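Local coordinates for suppressor protein MPT5 (Saccharomyces cerevisiae, PDB 5BZ1) that binds sequence elements in the 3'-UTRs of target mRNAs through its Pumilio homology domain and regulates their expression post-transcriptionally, at residues Glu37-Met40 against Val41-Leu44. Numbering follows the deposited sequence.
Sequences ESNM and VRDL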
loop_
_atom_site.group_PDB
_atom_site.type_symbol
_atom_site.label_atom_id
_atom_site.label_comp_id
_atom_site.label_asym_id
_atom_site.label_seq_id
_atom_site.Cartn_x
_atom_site.Cartn_y
_atom_site.Cartn_z
ATOM N N GLU A 37 33.657 10.409 26.819
ATOM C CA GLU A 37 34.426 10.643 25.601
ATOM C C GLU A 37 33.564 10.844 24.360
ATOM O O GLU A 37 34.088 11.145 23.288
ATOM C CB GLU A 37 35.408 9.491 25.366
ATOM C CG GLU A 37 36.368 9.243 26.522
ATOM C CD GLU A 37 37.379 8.156 26.217
ATOM O OE1 GLU A 37 38.444 8.477 25.651
ATOM O OE2 GLU A 37 37.112 6.982 26.547
ATOM N N SER A 38 32.251 10.677 24.512
ATOM C CA SER A 38 31.322 10.715 23.378
ATOM C C SER A 38 31.472 11.963 22.503
ATOM O O SER A 38 31.766 11.854 21.313
ATOM C CB SER A 38 29.874 10.592 23.860
ATOM O OG SER A 38 28.982 10.539 22.762
ATOM N N ASN A 39 31.277 13.137 23.097
ATOM C CA ASN A 39 31.381 14.393 22.363
ATOM C C ASN A 39 32.733 14.582 21.675
ATOM O O ASN A 39 32.796 15.016 20.524
ATOM C CB ASN A 39 31.093 15.585 23.282
ATOM C CG ASN A 39 29.616 15.752 23.583
ATOM O OD1 ASN A 39 28.760 15.205 22.888
ATOM N ND2 ASN A 39 29.310 16.525 24.621
ATOM N N MET A 40 33.812 14.260 22.382
ATOM C CA MET A 40 35.151 14.468 21.834
ATOM C C MET A 40 35.479 13.514 20.689
ATOM O O MET A 40 36.027 13.934 19.669
ATOM C CB MET A 40 36.220 14.373 22.922
ATOM C CG MET A 40 37.588 14.820 22.447
ATOM S SD MET A 40 38.781 14.873 23.785
ATOM C CE MET A 40 38.790 13.148 24.271
ATOM N N VAL A 41 35.142 12.236 20.844
ATOM C CA VAL A 41 35.388 11.281 19.769
ATOM C C VAL A 41 34.490 11.593 18.574
ATOM O O VAL A 41 34.873 11.355 17.436
ATOM C CB VAL A 41 35.233 9.803 20.221
ATOM C CG1 VAL A 41 33.770 9.373 20.219
ATOM C CG2 VAL A 41 36.039 8.890 19.317
ATOM N N ARG A 42 33.311 12.147 18.844
ATOM C CA ARG A 42 32.362 12.503 17.794
ATOM C C ARG A 42 32.942 13.629 16.944
ATOM O O ARG A 42 33.011 13.526 15.714
ATOM C CB ARG A 42 31.031 12.946 18.411
ATOM C CG ARG A 42 29.979 13.408 17.403
ATOM C CD ARG A 42 28.849 14.168 18.089
ATOM N NE ARG A 42 29.336 15.391 18.716
ATOM C CZ ARG A 42 28.670 16.094 19.625
ATOM N NH1 ARG A 42 27.473 15.701 20.035
ATOM N NH2 ARG A 42 29.212 17.192 20.136
ATOM N N ASP A 43 33.372 14.692 17.616
ATOM C CA ASP A 43 33.897 15.875 16.949
ATOM C C ASP A 43 35.201 15.599 16.194
ATOM O O ASP A 43 35.381 16.067 15.071
ATOM C CB ASP A 43 34.087 17.008 17.962
ATOM C CG ASP A 43 32.777 17.461 18.584
ATOM O OD1 ASP A 43 31.716 17.211 17.978
ATOM O OD2 ASP A 43 32.813 18.071 19.673
ATOM N N LEU A 44 36.107 14.842 16.810
ATOM C CA LEU A 44 37.375 14.488 16.170
ATOM C C LEU A 44 37.137 13.639 14.918
ATOM O O LEU A 44 37.676 13.918 13.844
ATOM C CB LEU A 44 38.281 13.740 17.154
ATOM C CG LEU A 44 38.915 14.560 18.282
ATOM C CD1 LEU A 44 39.472 13.664 19.381
ATOM C CD2 LEU A 44 40.014 15.452 17.739
#
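Asn39 lies against Arg42, and Met40 against Leu44, in a local helical contact over the first turns of helix 38-49, within the first Pumilio repeat near the N-terminal end of the Pumilio homology domain. Four consecutive i to i+4 backbone bonds frame it, from Val41 N to Glu37 O at 2.9 Å through Leu44 N to Met40 O at 3.0 Å. On the polar side, the Asn39 carbonyl oxygen, OD1, lies over one face of the Arg42 guanidinium, with amide and guanidinium planes 28° apart and the rest of the amide reaching beyond it. Asn39 OD1 comes within 3.2 Å of Arg42 NH1, but the angle is too poor for a hydrogen bond; OD1 sits above the cationic plane, displaced toward the NH1 side. The edge is used otherwise: Arg42 NE donates to Asp43 OD1 (3.1 Å) in a salt bridge that enters near the guanidinium plane yet meets the carboxylate from above. With CG anti to the backbone N (chi1 177°) and a bend at chi3 (63°), the arginine chain brings NE to its helical neighbour. Tyr72 O accepts a bond from NH1, while Gln77 NE2 donates to Asp43 OD1. The apolar side is simpler: the Met40 and Leu44 side chains run side by side, Met40 CG meeting Leu44 CD1 at 3.8 Å, and both touch Leu10. Val41, buried, faces Tyr15 and helix 22-32. About 14 Å from the nearest RNA atom, the polar side of this helix turn is thus tied to the second repeat through Tyr72 and Gln77; the bonds from NE to Asp43 and from NH1 to Tyr72 O should limit rotation of the guanidinium, whose positive charge probably favours an ionised Asp43.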